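Catalase (Pseudomonas syringae, PDB 1M7S) uses a heme cofactor to decompose hydrogen peroxide into water and oxygen, protecting the cell from its toxic effects. Local coordinates at residues H194-Y207 with G316-R328. Sequence-based numbering, arbitrary orientation.
Sequences HAYKLVNAKGEVHY and GIEPSEDRLLQGR. With HEM (protoporphyrin IX containing Fe), chain E.
With chi1 of His194 at -43°, its CG anti to the carbonyl carbon and beside the backbone N, and CG of Asp322 swung opposite its own backbone N (chi1 169°), imidazole and carboxylate meet at the start of the proximal heme helix of the catalase fold. ND1 of His194 gives its proton, in the ring plane, to OD2 of Asp322 at 2.8 Å and reaches that oxygen from above the carboxylate plane; the two planes stand 84° apart. Asp322 is also the N-cap: its OD1 accepts from the backbone N of Leu324 and Leu325. The other ring nitrogen, NE2 of His194, receives NH1 of Arg328 at 2.9 Å, while CB of Leu325 sits over the centre of the imidazole face in a CH-pi contact. The Arg328 guanidinium lays one face over the porphyrin, and its NH2 bonds to the carbonyl O of Val122 and to OH of Tyr332, the likely axial ligand of the iron. Farther from the heme, strands 196-199 and 317-319 pair antiparallel on a short extension of the antiparallel sheet, next to strand 205-214; Lys197 and Glu318 exchange two backbone bonds, and Leu198 lies beside Ile317, pointing the same way. Glu321, its chain bent at chi2, splits its carboxylate between two partners: OE1 accepts from OH of Tyr207, and OE2 forms a salt bridge with NZ of Lys197 through its syn lone pair. Ser320 opens an ST turn, its OG accepting from Asp322 N, and the same OG donates to Ala195 O at 2.6 Å. At the guanidinium edge, in its plane, the O of a water accepts from NH1 of Arg328 and, at 2.5 Å, from OH of Tyr196.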
loop_
_atom_site.group_PDB
_atom_site.type_symbol
_atom_site.label_atom_id
_atom_site.label_comp_id
_atom_site.label_asym_id
_atom_site.label_seq_id
_atom_site.Cartn_x
_atom_site.Cartn_y
_atom_site.Cartn_z
ATOM N N HIS A 194 29.085 2.897 -16.030
ATOM C CA HIS A 194 28.877 3.935 -17.026
ATOM C C HIS A 194 29.877 5.078 -16.897
ATOM O O HIS A 194 30.356 5.330 -15.805
ATOM C CB HIS A 194 27.526 4.638 -16.738
ATOM C CG HIS A 194 26.421 3.704 -16.399
ATOM N ND1 HIS A 194 25.921 2.851 -17.356
ATOM C CD2 HIS A 194 25.755 3.449 -15.233
ATOM C CE1 HIS A 194 24.962 2.108 -16.799
ATOM N NE2 HIS A 194 24.841 2.464 -15.543
ATOM N N ALA A 195 30.016 5.831 -17.983
ATOM C CA ALA A 195 30.677 7.122 -17.908
ATOM C C ALA A 195 29.579 8.060 -17.341
ATOM O O ALA A 195 28.405 7.967 -17.720
ATOM C CB ALA A 195 30.952 7.650 -19.320
ATOM N N TYR A 196 29.969 8.889 -16.365
ATOM C CA TYR A 196 29.138 9.907 -15.791
ATOM C C TYR A 196 29.687 11.247 -16.390
ATOM O O TYR A 196 30.802 11.233 -16.890
ATOM C CB TYR A 196 29.252 10.007 -14.270
ATOM C CG TYR A 196 28.373 8.940 -13.630
ATOM C CD1 TYR A 196 28.802 7.626 -13.607
ATOM C CD2 TYR A 196 27.126 9.247 -13.100
ATOM C CE1 TYR A 196 28.006 6.617 -13.060
ATOM C CE2 TYR A 196 26.333 8.251 -12.515
ATOM C CZ TYR A 196 26.784 6.954 -12.528
ATOM O OH TYR A 196 26.020 5.927 -11.991
ATOM N N LYS A 197 28.851 12.246 -16.364
ATOM C CA LYS A 197 29.278 13.528 -16.940
ATOM C C LYS A 197 29.564 14.461 -15.768
ATOM O O LYS A 197 28.657 14.769 -14.980
ATOM C CB LYS A 197 28.179 14.021 -17.869
ATOM C CG LYS A 197 28.175 15.388 -18.445
ATOM C CD LYS A 197 26.863 15.886 -19.056
ATOM C CE LYS A 197 26.253 14.936 -20.085
ATOM N NZ LYS A 197 25.237 15.700 -20.904
ATOM N N LEU A 198 30.806 14.900 -15.656
ATOM C CA LEU A 198 31.179 15.857 -14.633
ATOM C C LEU A 198 31.152 17.273 -15.261
ATOM O O LEU A 198 31.695 17.413 -16.360
ATOM C CB LEU A 198 32.565 15.583 -14.037
ATOM C CG LEU A 198 32.653 14.245 -13.275
ATOM C CD1 LEU A 198 33.956 14.095 -12.488
ATOM C CD2 LEU A 198 31.492 14.069 -12.327
ATOM N N VAL A 199 30.595 18.201 -14.528
ATOM C CA VAL A 199 30.475 19.565 -15.065
ATOM C C VAL A 199 31.176 20.530 -14.109
ATOM O O VAL A 199 31.115 20.407 -12.878
ATOM C CB VAL A 199 29.089 19.906 -15.596
ATOM C CG1 VAL A 199 28.005 18.853 -15.359
ATOM C CG2 VAL A 199 28.610 21.317 -15.324
ATOM N N ASN A 200 31.992 21.401 -14.735
ATOM C CA ASN A 200 32.802 22.316 -13.925
ATOM C C ASN A 200 32.118 23.657 -13.790
ATOM O O ASN A 200 31.067 23.897 -14.385
ATOM C CB ASN A 200 34.205 22.356 -14.492
ATOM C CG ASN A 200 34.379 23.093 -15.808
ATOM O OD1 ASN A 200 33.518 23.851 -16.251
ATOM N ND2 ASN A 200 35.505 22.889 -16.487
ATOM N N ALA A 201 32.758 24.571 -13.029
ATOM C CA ALA A 201 32.117 25.885 -12.832
ATOM C C ALA A 201 31.975 26.693 -14.109
ATOM O O ALA A 201 31.026 27.512 -14.155
ATOM C CB ALA A 201 32.826 26.645 -11.726
ATOM N N LYS A 202 32.698 26.424 -15.201
ATOM C CA LYS A 202 32.450 27.125 -16.453
ATOM C C LYS A 202 31.381 26.478 -17.311
ATOM O O LYS A 202 31.019 26.957 -18.391
ATOM C CB LYS A 202 33.778 27.215 -17.248
ATOM C CG LYS A 202 34.813 27.908 -16.366
ATOM C CD LYS A 202 35.934 28.562 -17.134
ATOM C CE LYS A 202 37.267 27.870 -16.901
ATOM N NZ LYS A 202 37.105 26.393 -17.016
ATOM N N GLY A 203 30.834 25.335 -16.897
ATOM C CA GLY A 203 29.767 24.660 -17.635
ATOM C C GLY A 203 30.327 23.630 -18.615
ATOM O O GLY A 203 29.577 23.049 -19.410
ATOM N N GLU A 204 31.630 23.454 -18.613
ATOM C CA GLU A 204 32.279 22.515 -19.509
ATOM C C GLU A 204 32.128 21.086 -18.967
ATOM O O GLU A 204 32.107 20.949 -17.767
ATOM C CB GLU A 204 33.773 22.784 -19.654
ATOM C CG GLU A 204 33.969 24.209 -20.193
ATOM C CD GLU A 204 35.391 24.668 -19.948
ATOM O OE1 GLU A 204 35.789 25.697 -20.566
ATOM O OE2 GLU A 204 36.109 24.025 -19.152
ATOM N N VAL A 205 32.059 20.140 -19.882
ATOM C CA VAL A 205 31.768 18.751 -19.476
ATOM C C VAL A 205 32.905 17.814 -19.761
ATOM O O VAL A 205 33.643 17.935 -20.738
ATOM C CB VAL A 205 30.511 18.479 -20.358
ATOM C CG1 VAL A 205 30.363 17.050 -20.769
ATOM C CG2 VAL A 205 29.264 19.001 -19.614
ATOM N N HIS A 206 33.082 16.753 -18.969
ATOM C CA HIS A 206 34.023 15.697 -19.189
ATOM C C HIS A 206 33.268 14.360 -18.882
ATOM O O HIS A 206 32.390 14.422 -18.043
ATOM C CB HIS A 206 35.272 15.681 -18.334
ATOM C CG HIS A 206 36.265 16.759 -18.675
ATOM N ND1 HIS A 206 36.003 18.072 -18.302
ATOM C CD2 HIS A 206 37.455 16.730 -19.290
ATOM C CE1 HIS A 206 37.021 18.839 -18.698
ATOM N NE2 HIS A 206 37.910 18.053 -19.281
ATOM N N TYR A 207 33.605 13.314 -19.627
ATOM C CA TYR A 207 32.981 12.016 -19.340
ATOM C C TYR A 207 33.942 11.234 -18.460
ATOM O O TYR A 207 35.131 11.068 -18.776
ATOM C CB TYR A 207 32.676 11.277 -20.660
ATOM C CG TYR A 207 31.509 11.913 -21.389
ATOM C CD1 TYR A 207 31.715 12.826 -22.439
ATOM C CD2 TYR A 207 30.204 11.644 -21.015
ATOM C CE1 TYR A 207 30.642 13.400 -23.079
ATOM C CE2 TYR A 207 29.119 12.215 -21.664
ATOM C CZ TYR A 207 29.344 13.120 -22.692
ATOM O OH TYR A 207 28.296 13.721 -23.355
ATOM N N GLY A 316 27.301 19.518 -10.595
ATOM C CA GLY A 316 28.656 19.097 -10.921
ATOM C C GLY A 316 28.708 17.639 -11.386
ATOM O O GLY A 316 29.746 17.164 -11.821
ATOM N N ILE A 317 27.599 16.914 -11.212
ATOM C CA ILE A 317 27.613 15.484 -11.570
ATOM C C ILE A 317 26.299 15.214 -12.274
ATOM O O ILE A 317 25.237 15.569 -11.748
ATOM C CB ILE A 317 27.708 14.542 -10.353
ATOM C CG1 ILE A 317 28.856 14.875 -9.424
ATOM C CG2 ILE A 317 27.802 13.113 -10.902
ATOM C CD1 ILE A 317 29.144 14.050 -8.195
ATOM N N GLU A 318 26.359 14.665 -13.473
ATOM C CA GLU A 318 25.107 14.408 -14.213
ATOM C C GLU A 318 25.295 13.034 -14.893
ATOM O O GLU A 318 26.400 12.551 -15.122
ATOM C CB GLU A 318 24.907 15.473 -15.299
ATOM C CG GLU A 318 24.686 16.917 -14.925
ATOM C CD GLU A 318 24.435 17.939 -16.002
ATOM O OE1 GLU A 318 24.283 17.628 -17.216
ATOM O OE2 GLU A 318 24.376 19.165 -15.686
ATOM N N PRO A 319 24.195 12.464 -15.331
ATOM C CA PRO A 319 24.185 11.267 -16.163
ATOM C C PRO A 319 24.699 11.559 -17.581
ATOM O O PRO A 319 24.525 12.663 -18.118
ATOM C CB PRO A 319 22.725 10.812 -16.246
ATOM C CG PRO A 319 21.983 12.075 -15.964
ATOM C CD PRO A 319 22.846 13.055 -15.173
ATOM N N SER A 320 25.428 10.590 -18.132
ATOM C CA SER A 320 25.867 10.697 -19.529
ATOM C C SER A 320 24.716 10.129 -20.370
ATOM O O SER A 320 23.698 9.693 -19.799
ATOM C CB SER A 320 27.128 9.858 -19.730
ATOM O OG SER A 320 26.693 8.484 -19.627
ATOM N N GLU A 321 24.870 10.054 -21.687
ATOM C CA GLU A 321 23.876 9.539 -22.596
ATOM C C GLU A 321 23.955 8.046 -22.793
ATOM O O GLU A 321 23.271 7.495 -23.675
ATOM C CB GLU A 321 23.980 10.272 -23.975
ATOM C CG GLU A 321 23.662 11.784 -23.824
ATOM C CD GLU A 321 24.776 12.542 -23.109
ATOM O OE1 GLU A 321 26.009 12.274 -23.222
ATOM O OE2 GLU A 321 24.460 13.462 -22.298
ATOM N N ASP A 322 24.682 7.319 -21.931
ATOM C CA ASP A 322 24.727 5.862 -21.959
ATOM C C ASP A 322 23.269 5.441 -21.808
ATOM O O ASP A 322 22.606 5.808 -20.822
ATOM C CB ASP A 322 25.577 5.384 -20.775
ATOM C CG ASP A 322 25.580 3.929 -20.422
ATOM O OD1 ASP A 322 24.538 3.247 -20.570
ATOM O OD2 ASP A 322 26.662 3.429 -19.991
ATOM N N ARG A 323 22.768 4.668 -22.765
ATOM C CA ARG A 323 21.373 4.311 -22.735
ATOM C C ARG A 323 20.897 3.379 -21.636
ATOM O O ARG A 323 19.689 3.402 -21.344
ATOM C CB ARG A 323 21.019 3.654 -24.101
ATOM C CG ARG A 323 21.110 4.760 -25.143
ATOM C CD ARG A 323 20.769 4.144 -26.508
ATOM N NE ARG A 323 21.147 5.077 -27.584
ATOM C CZ ARG A 323 21.037 4.707 -28.885
ATOM N NH1 ARG A 323 20.577 3.529 -29.235
ATOM N NH2 ARG A 323 21.355 5.617 -29.796
ATOM N N LEU A 324 21.770 2.660 -20.985
ATOM C CA LEU A 324 21.420 1.840 -19.846
ATOM C C LEU A 324 21.269 2.759 -18.631
ATOM O O LEU A 324 20.332 2.651 -17.815
ATOM C CB LEU A 324 22.582 0.837 -19.624
ATOM C CG LEU A 324 22.224 -0.306 -18.676
ATOM C CD1 LEU A 324 21.107 -1.153 -19.264
ATOM C CD2 LEU A 324 23.479 -1.121 -18.403
ATOM N N LEU A 325 22.240 3.705 -18.526
ATOM C CA LEU A 325 22.189 4.641 -17.400
ATOM C C LEU A 325 20.935 5.507 -17.384
ATOM O O LEU A 325 20.351 5.794 -16.317
ATOM C CB LEU A 325 23.368 5.611 -17.378
ATOM C CG LEU A 325 23.406 6.662 -16.241
ATOM C CD1 LEU A 325 23.270 6.116 -14.826
ATOM C CD2 LEU A 325 24.731 7.439 -16.395
ATOM N N GLN A 326 20.547 6.030 -18.544
ATOM C CA GLN A 326 19.369 6.846 -18.706
ATOM C C GLN A 326 18.154 6.176 -18.059
ATOM O O GLN A 326 17.384 6.810 -17.325
ATOM C CB GLN A 326 19.122 7.129 -20.197
ATOM C CG GLN A 326 20.219 8.024 -20.843
ATOM C CD GLN A 326 19.847 9.475 -20.551
ATOM O OE1 GLN A 326 18.723 9.882 -20.760
ATOM N NE2 GLN A 326 20.796 10.295 -20.055
ATOM N N GLY A 327 17.932 4.892 -18.348
ATOM C CA GLY A 327 16.835 4.160 -17.681
ATOM C C GLY A 327 16.973 4.087 -16.171
ATOM O O GLY A 327 15.953 4.139 -15.433
ATOM N N ARG A 328 18.201 3.997 -15.675
ATOM C CA ARG A 328 18.470 3.880 -14.229
ATOM C C ARG A 328 18.149 5.190 -13.528
ATOM O O ARG A 328 17.677 5.154 -12.392
ATOM C CB ARG A 328 19.909 3.479 -13.961
ATOM C CG ARG A 328 20.322 2.143 -14.577
ATOM C CD ARG A 328 21.815 1.879 -14.235
ATOM N NE ARG A 328 21.886 1.563 -12.802
ATOM C CZ ARG A 328 23.017 1.779 -12.117
ATOM N NH1 ARG A 328 24.072 2.297 -12.772
ATOM N NH2 ARG A 328 23.082 1.462 -10.850
HETATM C CHA HEM E . 19.293 -2.154 -7.568
HETATM C CHB HEM E . 23.605 -1.832 -9.742
HETATM C CHC HEM E . 21.415 -1.797 -14.050
HETATM C CHD HEM E . 17.136 -1.121 -11.843
HETATM C C1A HEM E . 20.646 -2.082 -7.800
HETATM C C2A HEM E . 21.682 -2.134 -6.741
HETATM C C3A HEM E . 22.868 -2.046 -7.342
HETATM C C4A HEM E . 22.628 -1.960 -8.772
HETATM C CMA HEM E . 24.269 -2.017 -6.715
HETATM C CAA HEM E . 21.320 -2.246 -5.251
HETATM C CBA HEM E . 21.403 -0.897 -4.459
HETATM C CGA HEM E . 21.215 -1.200 -2.949
HETATM O O1A HEM E . 20.138 -0.746 -2.491
HETATM O O2A HEM E . 22.190 -1.795 -2.450
HETATM C C1B HEM E . 23.397 -1.762 -11.094
HETATM C C2B HEM E . 24.427 -1.559 -12.104
HETATM C C3B HEM E . 23.815 -1.564 -13.307
HETATM C C4B HEM E . 22.410 -1.751 -13.074
HETATM C CMB HEM E . 25.919 -1.407 -11.774
HETATM C CAB HEM E . 24.381 -1.428 -14.720
HETATM C CBB HEM E . 25.504 -0.797 -15.005
HETATM C C1C HEM E . 20.097 -1.503 -13.812
HETATM C C2C HEM E . 19.150 -1.068 -14.813
HETATM C C3C HEM E . 17.976 -0.855 -14.203
HETATM C C4C HEM E . 18.152 -1.204 -12.810
HETATM C CMC HEM E . 19.461 -0.815 -16.312
HETATM C CAC HEM E . 16.625 -0.369 -14.764
HETATM C CBC HEM E . 16.505 0.582 -15.708
HETATM C C1D HEM E . 17.363 -1.421 -10.494
HETATM C C2D HEM E . 16.326 -1.444 -9.476
HETATM C C3D HEM E . 16.906 -1.724 -8.307
HETATM C C4D HEM E . 18.322 -1.885 -8.554
HETATM C CMD HEM E . 14.846 -1.191 -9.811
HETATM C CAD HEM E . 16.241 -1.851 -6.906
HETATM C CBD HEM E . 16.394 -0.486 -6.143
HETATM C CGD HEM E . 15.612 -0.421 -4.844
HETATM O O1D HEM E . 16.045 0.413 -3.974
HETATM O O2D HEM E . 14.583 -1.109 -4.633
HETATM N NA HEM E . 21.275 -2.029 -9.012
HETATM N NB HEM E . 22.165 -1.855 -11.708
HETATM N NC HEM E . 19.457 -1.609 -12.596
HETATM N ND HEM E . 18.578 -1.646 -9.878
HETATM FE FE HEM E . 20.365 -1.717 -10.797
HETATM O O HOH W 1 29.056 4.365 -20.370
HETATM O O HOH W 2 26.638 3.526 -11.713
HETATM O O HOH W 3 23.508 15.259 -18.445
HETATM O O HOH W 4 20.816 -4.117 -11.412
#